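Local structure of aldo-keto reductase family 1, member B4 (Aldose reductase) (4HBK) at residues W145-K150 and L330-H335; E120-A125 and K176-L181; Y280-K285 and Q303-Q308. The protein probably catalyses the NADPH-dependent reduction of aldehydes to alcohols, as an aldose reductase of the aldo/keto reductase family. All blocks are in the same frame, centred on the assembly; numbering follows the deposited sequence.

Contact 1: W145-K150 and L330-H335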
loop_
_atom_site.group_PDB
_atom_site.type_symbol
_atom_site.label_atom_id
_atom_site.label_comp_id
_atom_site.label_asym_id
_atom_site.label_seq_id
_atom_site.Cartn_x
_atom_site.Cartn_y
_atom_site.Cartn_z
ATOM N N TRP A 145 -3.442 -9.186 -3.650
ATOM C CA TRP A 145 -3.656 -9.369 -5.091
ATOM C C TRP A 145 -5.024 -10.015 -5.275
ATOM O O TRP A 145 -5.541 -10.629 -4.342
ATOM C CB TRP A 145 -2.580 -10.296 -5.700
ATOM C CG TRP A 145 -1.213 -9.673 -5.801
ATOM C CD1 TRP A 145 -0.206 -9.748 -4.885
ATOM C CD2 TRP A 145 -0.709 -8.877 -6.884
ATOM N NE1 TRP A 145 0.897 -9.044 -5.327
ATOM C CE2 TRP A 145 0.613 -8.503 -6.553
ATOM C CE3 TRP A 145 -1.244 -8.450 -8.101
ATOM C CZ2 TRP A 145 1.399 -7.703 -7.388
ATOM C CZ3 TRP A 145 -0.462 -7.655 -8.929
ATOM C CH2 TRP A 145 0.844 -7.285 -8.566
ATOM N N PRO A 146 -5.617 -9.876 -6.473
ATOM C CA PRO A 146 -6.828 -10.602 -6.895
ATOM C C PRO A 146 -6.552 -12.026 -7.416
ATOM O O PRO A 146 -7.475 -12.696 -7.910
ATOM C CB PRO A 146 -7.386 -9.751 -8.042
ATOM C CG PRO A 146 -6.320 -8.717 -8.370
ATOM C CD PRO A 146 -5.127 -8.946 -7.504
ATOM N N VAL A 147 -5.309 -12.485 -7.298
ATOM C CA VAL A 147 -4.914 -13.792 -7.845
ATOM C C VAL A 147 -4.514 -14.795 -6.758
ATOM O O VAL A 147 -3.408 -14.747 -6.236
ATOM C CB VAL A 147 -3.741 -13.655 -8.834
ATOM C CG1 VAL A 147 -3.271 -15.042 -9.312
ATOM C CG2 VAL A 147 -4.135 -12.772 -10.020
ATOM N N PRO A 148 -5.416 -15.720 -6.418
ATOM C CA PRO A 148 -5.061 -16.671 -5.364
ATOM C C PRO A 148 -4.010 -17.682 -5.827
ATOM O O PRO A 148 -3.944 -18.013 -7.008
ATOM C CB PRO A 148 -6.397 -17.359 -5.031
ATOM C CG PRO A 148 -7.268 -17.103 -6.204
ATOM C CD PRO A 148 -6.833 -15.802 -6.802
ATOM N N LEU A 149 -3.197 -18.150 -4.886
ATOM C CA LEU A 149 -2.144 -19.123 -5.137
ATOM C C LEU A 149 -2.391 -20.315 -4.220
ATOM O O LEU A 149 -3.022 -20.170 -3.158
ATOM C CB LEU A 149 -0.782 -18.507 -4.824
ATOM C CG LEU A 149 0.033 -17.911 -5.977
ATOM C CD1 LEU A 149 -0.814 -17.387 -7.107
ATOM C CD2 LEU A 149 0.962 -16.823 -5.448
ATOM N N LYS A 150 -1.906 -21.487 -4.620
ATOM C CA LYS A 150 -2.139 -22.709 -3.849
ATOM C C LYS A 150 -1.648 -22.579 -2.408
ATOM O O LYS A 150 -0.528 -22.142 -2.154
ATOM C CB LYS A 150 -1.481 -23.914 -4.531
ATOM C CG LYS A 150 -1.737 -25.248 -3.831
ATOM C CD LYS A 150 -1.032 -26.408 -4.536
ATOM C CE LYS A 150 0.462 -26.453 -4.213
ATOM N NZ LYS A 150 0.736 -27.052 -2.864
ATOM N N LEU A 330 4.031 -10.733 -14.231
ATOM C CA LEU A 330 3.574 -11.516 -15.386
ATOM C C LEU A 330 3.373 -12.986 -15.091
ATOM O O LEU A 330 2.640 -13.654 -15.807
ATOM C CB LEU A 330 4.571 -11.381 -16.528
ATOM C CG LEU A 330 4.660 -10.008 -17.175
ATOM C CD1 LEU A 330 5.782 -9.994 -18.213
ATOM C CD2 LEU A 330 3.336 -9.626 -17.814
ATOM N N GLN A 331 4.036 -13.514 -14.072
ATOM C CA GLN A 331 3.872 -14.925 -13.756
ATOM C C GLN A 331 2.445 -15.275 -13.330
ATOM O O GLN A 331 2.094 -16.452 -13.250
ATOM C CB GLN A 331 4.895 -15.329 -12.679
ATOM C CG GLN A 331 6.259 -15.716 -13.239
ATOM C CD GLN A 331 6.360 -17.203 -13.554
ATOM O OE1 GLN A 331 6.523 -18.044 -12.647
ATOM N NE2 GLN A 331 6.235 -17.539 -14.837
ATOM N N MET A 332 1.625 -14.254 -13.073
ATOM C CA MET A 332 0.211 -14.472 -12.718
ATOM C C MET A 332 -0.718 -14.166 -13.887
ATOM O O MET A 332 -1.930 -14.187 -13.736
ATOM C CB MET A 332 -0.198 -13.605 -11.504
ATOM C CG MET A 332 0.508 -13.984 -10.217
ATOM S SD MET A 332 0.037 -12.960 -8.797
ATOM C CE MET A 332 -0.002 -11.351 -9.545
ATOM N N SER A 333 -0.143 -13.894 -15.052
ATOM C CA SER A 333 -0.907 -13.346 -16.172
ATOM C C SER A 333 -1.837 -14.369 -16.779
ATOM O O SER A 333 -2.686 -14.031 -17.591
ATOM C CB SER A 333 0.027 -12.782 -17.256
ATOM O OG SER A 333 0.816 -13.801 -17.857
ATOM N N GLY A 334 -1.692 -15.620 -16.375
ATOM C CA GLY A 334 -2.516 -16.672 -16.934
ATOM C C GLY A 334 -3.810 -16.855 -16.173
ATOM O O GLY A 334 -4.709 -17.566 -16.626
ATOM N N HIS A 335 -3.912 -16.214 -15.014
ATOM C CA HIS A 335 -5.086 -16.394 -14.172
ATOM C C HIS A 335 -6.257 -15.585 -14.680
ATOM O O HIS A 335 -6.090 -14.488 -15.209
ATOM C CB HIS A 335 -4.786 -16.003 -12.730
ATOM C CG HIS A 335 -5.788 -16.517 -11.746
ATOM N ND1 HIS A 335 -6.932 -15.821 -11.421
ATOM C CD2 HIS A 335 -5.812 -17.651 -11.012
ATOM C CE1 HIS A 335 -7.614 -16.505 -10.518
ATOM N NE2 HIS A 335 -6.959 -17.626 -10.257
#
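The W145 indole takes the methyl end of M332 on one face: CE stands over the six-membered ring, 3.7 Å from its centroid and displaced toward the rim. Its closest ring atom is W145 CE3, 3.5 Å from M332 CE. The sulfur hangs above the five-membered ring at a longer 4.8 Å from SD to centroid, a Met-aromatic contact in which the methyl does the touching. The bend at the last torsion of M332 (chi3 -42°) turns CE onto the indole, while SD lies against V147 CB at 3.8 Å. The second flat group, the H335 imidazole, has V147 CG1 over one face, 4.2 Å from the ring centroid in a CH-pi contact. P148 reaches the same ring obliquely, with its CD 3.9 Å from H335 CE1. V147 is therefore the wedge between M332 and H335: its CG1, anti to the backbone N (chi1 176°), meets both. A type I turn from M332 to H335, closed by H335 N to M332 O at 3.1 Å, sets the two residues so that both side chains reach V147. Both imidazole nitrogens are engaged, ND1 by the backbone N of E337 and NE2 by the carbonyl of D167, which fixes the ring's rotation. W145 follows H144, a predicted substrate-binding residue, so the C-terminal loop packs close to the probable substrate site. The first segment leaves strand 138-143 of the barrel and heads for helix 171-183, its W145 also touching the loops at N114 and N194; the second belongs to the tail beyond helix 311-319.

Contact 2: E120-A125 and K176-L181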
loop_
_atom_site.group_PDB
_atom_site.type_symbol
_atom_site.label_atom_id
_atom_site.label_comp_id
_atom_site.label_asym_id
_atom_site.label_seq_id
_atom_site.Cartn_x
_atom_site.Cartn_y
_atom_site.Cartn_z
ATOM N N GLU A 120 -11.174 -20.490 4.817
ATOM C CA GLU A 120 -10.797 -21.181 6.043
ATOM C C GLU A 120 -9.403 -20.793 6.560
ATOM O O GLU A 120 -9.034 -21.159 7.675
ATOM C CB GLU A 120 -10.912 -22.707 5.869
ATOM C CG GLU A 120 -9.898 -23.329 4.915
ATOM C CD GLU A 120 -10.429 -23.503 3.495
ATOM O OE1 GLU A 120 -11.290 -22.692 3.049
ATOM O OE2 GLU A 120 -9.977 -24.459 2.829
ATOM N N HIS A 121 -8.641 -20.047 5.761
ATOM C CA HIS A 121 -7.278 -19.668 6.131
ATOM C C HIS A 121 -7.101 -18.186 6.491
ATOM O O HIS A 121 -6.104 -17.807 7.103
ATOM C CB HIS A 121 -6.305 -20.023 5.003
ATOM C CG HIS A 121 -6.213 -21.488 4.723
ATOM N ND1 HIS A 121 -6.332 -22.016 3.452
ATOM C CD2 HIS A 121 -6.023 -22.545 5.551
ATOM C CE1 HIS A 121 -6.224 -23.331 3.509
ATOM N NE2 HIS A 121 -6.032 -23.676 4.769
ATOM N N VAL A 122 -8.051 -17.348 6.091
ATOM C CA VAL A 122 -7.934 -15.907 6.303
ATOM C C VAL A 122 -7.687 -15.522 7.773
ATOM O O VAL A 122 -6.785 -14.749 8.067
ATOM C CB VAL A 122 -9.161 -15.163 5.769
ATOM C CG1 VAL A 122 -9.057 -13.684 6.083
ATOM C CG2 VAL A 122 -9.312 -15.385 4.265
ATOM N N ARG A 123 -8.468 -16.081 8.689
ATOM C CA ARG A 123 -8.372 -15.722 10.108
ATOM C C ARG A 123 -6.986 -15.977 10.683
ATOM O O ARG A 123 -6.395 -15.106 11.340
ATOM C CB ARG A 123 -9.420 -16.487 10.927
ATOM C CG ARG A 123 -9.216 -16.437 12.452
ATOM C CD ARG A 123 -9.406 -15.042 12.992
ATOM N NE ARG A 123 -10.682 -14.498 12.548
ATOM C CZ ARG A 123 -11.725 -14.283 13.343
ATOM N NH1 ARG A 123 -11.637 -14.551 14.642
ATOM N NH2 ARG A 123 -12.849 -13.787 12.835
ATOM N N LYS A 124 -6.465 -17.172 10.442
ATOM C CA LYS A 124 -5.166 -17.534 10.991
ATOM C C LYS A 124 -4.056 -16.667 10.416
ATOM O O LYS A 124 -3.115 -16.326 11.118
ATOM C CB LYS A 124 -4.869 -19.025 10.772
ATOM C CG LYS A 124 -5.795 -19.943 11.574
ATOM C CD LYS A 124 -5.365 -21.412 11.512
ATOM C CE LYS A 124 -6.243 -22.289 12.412
ATOM N NZ LYS A 124 -6.100 -21.960 13.870
ATOM N N ALA A 125 -4.164 -16.306 9.138
ATOM C CA ALA A 125 -3.134 -15.477 8.523
ATOM C C ALA A 125 -3.113 -14.108 9.192
ATOM O O ALA A 125 -2.055 -13.563 9.471
ATOM C CB ALA A 125 -3.373 -15.341 7.029
ATOM N N LYS A 176 -15.761 -11.952 2.526
ATOM C CA LYS A 176 -16.637 -12.269 3.649
ATOM C C LYS A 176 -15.816 -12.517 4.911
ATOM O O LYS A 176 -16.184 -12.057 5.992
ATOM C CB LYS A 176 -17.546 -13.468 3.348
ATOM C CG LYS A 176 -18.807 -13.089 2.607
ATOM C CD LYS A 176 -19.978 -14.007 2.970
ATOM C CE LYS A 176 -19.994 -15.248 2.102
ATOM N NZ LYS A 176 -19.956 -14.875 0.653
ATOM N N GLU A 177 -14.705 -13.233 4.774
ATOM C CA GLU A 177 -13.844 -13.481 5.925
ATOM C C GLU A 177 -13.152 -12.208 6.392
ATOM O O GLU A 177 -12.902 -12.034 7.585
ATOM C CB GLU A 177 -12.805 -14.560 5.619
ATOM C CG GLU A 177 -13.357 -15.961 5.666
ATOM C CD GLU A 177 -14.006 -16.275 7.000
ATOM O OE1 GLU A 177 -15.170 -16.709 6.981
ATOM O OE2 GLU A 177 -13.359 -16.081 8.061
ATOM N N MET A 178 -12.836 -11.321 5.454
ATOM C CA MET A 178 -12.210 -10.050 5.814
ATOM C C MET A 178 -13.200 -9.265 6.664
ATOM O O MET A 178 -12.824 -8.570 7.612
ATOM C CB MET A 178 -11.834 -9.234 4.573
ATOM C CG MET A 178 -10.773 -9.878 3.679
ATOM S SD MET A 178 -9.128 -9.808 4.395
ATOM C CE MET A 178 -8.738 -8.073 4.160
ATOM N N GLU A 179 -14.472 -9.383 6.318
ATOM C CA GLU A 179 -15.504 -8.618 6.996
ATOM C C GLU A 179 -15.621 -9.063 8.436
ATOM O O GLU A 179 -15.860 -8.246 9.329
ATOM C CB GLU A 179 -16.835 -8.777 6.275
ATOM C CG GLU A 179 -16.842 -8.099 4.936
ATOM C CD GLU A 179 -18.156 -8.254 4.221
ATOM O OE1 GLU A 179 -18.794 -9.324 4.364
ATOM O OE2 GLU A 179 -18.551 -7.297 3.516
ATOM N N LYS A 180 -15.432 -10.359 8.661
ATOM C CA LYS A 180 -15.527 -10.906 10.007
ATOM C C LYS A 180 -14.414 -10.370 10.896
ATOM O O LYS A 180 -14.592 -10.211 12.101
ATOM C CB LYS A 180 -15.473 -12.431 9.978
ATOM C CG LYS A 180 -16.702 -13.096 9.409
ATOM C CD LYS A 180 -16.558 -14.607 9.502
ATOM C CE LYS A 180 -17.711 -15.318 8.821
ATOM N NZ LYS A 180 -17.396 -16.770 8.610
ATOM N N LEU A 181 -13.262 -10.087 10.300
ATOM C CA LEU A 181 -12.147 -9.515 11.046
ATOM C C LEU A 181 -12.546 -8.157 11.608
ATOM O O LEU A 181 -12.139 -7.779 12.714
ATOM C CB LEU A 181 -10.907 -9.381 10.155
ATOM C CG LEU A 181 -10.322 -10.690 9.614
ATOM C CD1 LEU A 181 -9.223 -10.430 8.593
ATOM C CD2 LEU A 181 -9.809 -11.582 10.754
HETATM O O HOH W 1 -12.070 -14.014 9.668
HETATM O O HOH W 2 -10.967 -18.104 8.411
#
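V122 and E177 meet through their aliphatic parts, V122 CB lying 3.7 Å from E177 CB where the helices 120-125 and 176-181 come nearest. Both CB atoms point into the interface. From there the valine sends CG1 inward to L181 CD1 at 4.1 Å and to the sulfur of M178, whereas the glutamate bends at its second torsion (chi2 -56°) and carries its carboxylate to the outer side. R123 runs past L181 in the opposite direction. Two bends in its chain, at chi2 and chi3, fold the guanidinium across the gap, with NE 3.5 Å from L181 CD2 in an oblique approach; NH2 lies near the backbone and CB of K180. Water 1 sits at the guanidinium edge, in its plane, and accepts from R123 NE at 3.2 Å while donating to E177 O and OE2. Water 2 joins R123 N to the same carboxylate oxygen. The other oxygen of E177 is held one turn on by K180 NZ, a salt bridge of 2.8 Å to OE1 on its syn side. The axes of these segments pass 9.1 Å apart at 35°, and on the barrel side V122 and M178 touch L112, M178 and L181 touch Y141, and L181 touches V187: two neighbouring outer helices of a beta/alpha barrel. The contact is thus layered, apolar toward the strands and charged outside. R123 and E177 are bridged by water, their charged atoms not in contact, while R123 NH1 makes its salt bridge with E184. K180 and the two waters together would be expected to stabilise the negative charge of E177.

Contact 3: Y280-K285 and Q303-Q308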
loop_
_atom_site.group_PDB
_atom_site.type_symbol
_atom_site.label_atom_id
_atom_site.label_comp_id
_atom_site.label_asym_id
_atom_site.label_seq_id
_atom_site.Cartn_x
_atom_site.Cartn_y
_atom_site.Cartn_z
ATOM N N TYR A 280 3.190 15.702 -5.857
ATOM C CA TYR A 280 2.355 15.511 -7.024
ATOM C C TYR A 280 1.216 14.541 -6.692
ATOM O O TYR A 280 0.050 14.790 -7.008
ATOM C CB TYR A 280 3.200 14.976 -8.190
ATOM C CG TYR A 280 2.400 14.198 -9.213
ATOM C CD1 TYR A 280 1.574 14.852 -10.114
ATOM C CD2 TYR A 280 2.470 12.815 -9.274
ATOM C CE1 TYR A 280 0.839 14.151 -11.050
ATOM C CE2 TYR A 280 1.736 12.097 -10.203
ATOM C CZ TYR A 280 0.913 12.773 -11.085
ATOM O OH TYR A 280 0.167 12.087 -12.021
ATOM N N LEU A 281 1.565 13.433 -6.047
ATOM C CA LEU A 281 0.585 12.421 -5.694
ATOM C C LEU A 281 -0.306 12.920 -4.571
ATOM O O LEU A 281 -1.522 12.696 -4.590
ATOM C CB LEU A 281 1.275 11.117 -5.291
ATOM C CG LEU A 281 2.099 10.446 -6.390
ATOM C CD1 LEU A 281 2.931 9.327 -5.798
ATOM C CD2 LEU A 281 1.193 9.910 -7.497
ATOM N N LEU A 282 0.289 13.600 -3.594
ATOM C CA LEU A 282 -0.512 14.136 -2.493
ATOM C C LEU A 282 -1.602 15.107 -2.989
ATOM O O LEU A 282 -2.740 15.092 -2.502
ATOM C CB LEU A 282 0.378 14.791 -1.436
ATOM C CG LEU A 282 1.270 13.836 -0.632
ATOM C CD1 LEU A 282 2.300 14.612 0.184
ATOM C CD2 LEU A 282 0.423 12.969 0.277
ATOM N N GLN A 283 -1.264 15.932 -3.975
ATOM C CA GLN A 283 -2.228 16.902 -4.498
ATOM C C GLN A 283 -3.322 16.253 -5.362
ATOM O O GLN A 283 -4.343 16.881 -5.651
ATOM C CB GLN A 283 -1.518 18.064 -5.204
ATOM C CG GLN A 283 -0.685 18.901 -4.209
ATOM C CD GLN A 283 -0.102 20.174 -4.797
ATOM O OE1 GLN A 283 0.867 20.710 -4.276
ATOM N NE2 GLN A 283 -0.694 20.665 -5.874
ATOM N N ARG A 284 -3.120 14.992 -5.742
ATOM C CA ARG A 284 -4.199 14.211 -6.348
ATOM C C ARG A 284 -5.049 13.478 -5.293
ATOM O O ARG A 284 -5.846 12.596 -5.618
ATOM C CB ARG A 284 -3.653 13.231 -7.393
ATOM C CG ARG A 284 -3.075 13.903 -8.642
ATOM C CD ARG A 284 -2.492 12.872 -9.619
ATOM N NE ARG A 284 -3.439 11.794 -9.921
ATOM C CZ ARG A 284 -3.086 10.589 -10.364
ATOM N NH1 ARG A 284 -1.802 10.300 -10.561
ATOM N NH2 ARG A 284 -4.021 9.665 -10.604
ATOM N N LYS A 285 -4.874 13.857 -4.030
ATOM C CA LYS A 285 -5.655 13.316 -2.915
ATOM C C LYS A 285 -5.333 11.854 -2.628
ATOM O O LYS A 285 -6.213 11.075 -2.260
ATOM C CB LYS A 285 -7.157 13.519 -3.152
ATOM C CG LYS A 285 -7.499 14.953 -3.530
ATOM C CD LYS A 285 -8.730 15.468 -2.809
ATOM C CE LYS A 285 -10.011 15.218 -3.604
ATOM N NZ LYS A 285 -11.155 16.081 -3.126
ATOM N N GLN A 303 9.486 15.597 4.154
ATOM C CA GLN A 303 9.415 17.058 4.097
ATOM C C GLN A 303 8.659 17.516 2.855
ATOM O O GLN A 303 9.233 18.139 1.963
ATOM C CB GLN A 303 10.814 17.686 4.112
ATOM C CG GLN A 303 11.843 16.975 4.994
ATOM C CD GLN A 303 11.425 16.884 6.454
ATOM O OE1 GLN A 303 10.804 17.800 6.997
ATOM N NE2 GLN A 303 11.757 15.769 7.095
ATOM N N VAL A 304 7.368 17.209 2.798
ATOM C CA VAL A 304 6.578 17.489 1.608
ATOM C C VAL A 304 5.312 18.286 1.916
ATOM O O VAL A 304 4.364 18.276 1.130
ATOM C CB VAL A 304 6.157 16.177 0.912
ATOM C CG1 VAL A 304 7.355 15.484 0.300
ATOM C CG2 VAL A 304 5.458 15.255 1.904
ATOM N N PHE A 305 5.290 18.967 3.059
ATOM C CA PHE A 305 4.070 19.639 3.509
ATOM C C PHE A 305 4.215 21.147 3.646
ATOM O O PHE A 305 3.411 21.780 4.334
ATOM C CB PHE A 305 3.588 19.056 4.845
ATOM C CG PHE A 305 3.221 17.606 4.770
ATOM C CD1 PHE A 305 2.073 17.204 4.105
ATOM C CD2 PHE A 305 4.025 16.642 5.360
ATOM C CE1 PHE A 305 1.733 15.867 4.033
ATOM C CE2 PHE A 305 3.698 15.307 5.288
ATOM C CZ PHE A 305 2.549 14.914 4.620
ATOM N N ASP A 306 5.225 21.729 2.998
ATOM C CA ASP A 306 5.454 23.170 3.128
ATOM C C ASP A 306 5.583 23.889 1.788
ATOM O O ASP A 306 6.228 24.930 1.689
ATOM C CB ASP A 306 6.679 23.439 3.992
ATOM C CG ASP A 306 7.949 22.875 3.387
ATOM O OD1 ASP A 306 7.867 22.183 2.345
ATOM O OD2 ASP A 306 9.031 23.118 3.960
ATOM N N PHE A 307 4.963 23.332 0.759
ATOM C CA PHE A 307 4.927 23.975 -0.544
ATOM C C PHE A 307 3.775 23.407 -1.341
ATOM O O PHE A 307 3.151 22.425 -0.936
ATOM C CB PHE A 307 6.249 23.786 -1.304
ATOM C CG PHE A 307 6.450 22.401 -1.869
ATOM C CD1 PHE A 307 6.645 21.312 -1.033
ATOM C CD2 PHE A 307 6.489 22.197 -3.244
ATOM C CE1 PHE A 307 6.858 20.036 -1.556
ATOM C CE2 PHE A 307 6.706 20.924 -3.777
ATOM C CZ PHE A 307 6.889 19.843 -2.930
ATOM N N GLN A 308 3.501 24.027 -2.479
ATOM C CA GLN A 308 2.386 23.624 -3.314
ATOM C C GLN A 308 2.792 23.690 -4.783
ATOM O O GLN A 308 3.343 24.694 -5.244
ATOM C CB GLN A 308 1.171 24.526 -3.050
ATOM C CG GLN A 308 -0.100 24.089 -3.784
ATOM C CD GLN A 308 -1.180 23.566 -2.847
ATOM O OE1 GLN A 308 -1.570 22.393 -2.916
ATOM N NE2 GLN A 308 -1.678 24.441 -1.969
#
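L282 is the first residue of 280-285 to touch 303-308, and its CD1 makes the close approaches. That methyl lies 3.7 Å from V304 CG2 and 4.1 Å from F305 CE1, approaching the phenyl ring obliquely. Both opposing side chains cross the leucine at about a right angle. V304 CG2 itself rests over one face of the F305 ring, offset toward the rim, so that valine and phenylalanine present one joined apolar surface to the leucine. Q283 comes next. Its chain is extended beyond CG (chi2 -172°) and pushes the amide across to Q308, with Q283 OE1 3.4 Å from Q308 CA. The amide planes of the two glutamines stand 79° apart, nearly perpendicular. Q283 OE1 accepts from the backbone N of L309 and from R279 NE, two bonds that hold the amide in place and tie Q283 to the chain just past Q308. R279 also reaches the carbonyl of V304 through NH1, making it a second clamp on the loop. After Q283 the chain turns away: R284 folds back toward Y280, with a weak bond of 3.0 Å from R284 NH1 to Y280 OH. The contact lies away from the annotated sites and is packing on the outside of a beta/alpha barrel, where the connection between helices 295-302 and 311-319 lies against L282 and Q283, in the part of the chain that leads from helix 273-283 to strand 287-288.

Overall arrangement
From the N terminus, helix 119-133 supplies the first segment of contact 2; after strand 138-143 the chain gives the first segment of contact 1, and helix 171-183 then closes contact 2. Contacts 1 and 2 therefore cross, yet do not touch, with nearest atoms about 8 Å apart. Contact 3 opens and closes later, between 280-285 and the loop after helix 295-302, nested within the long loop that contact 1 finally closes at 330-335. It lies across the chain's centre from the other two. Contact 2 joins neighbouring barrel helices, contact 3 holds a late connection to helix 273-283, and contact 1 brings the C-terminal tail back to the loop after strand 138-143.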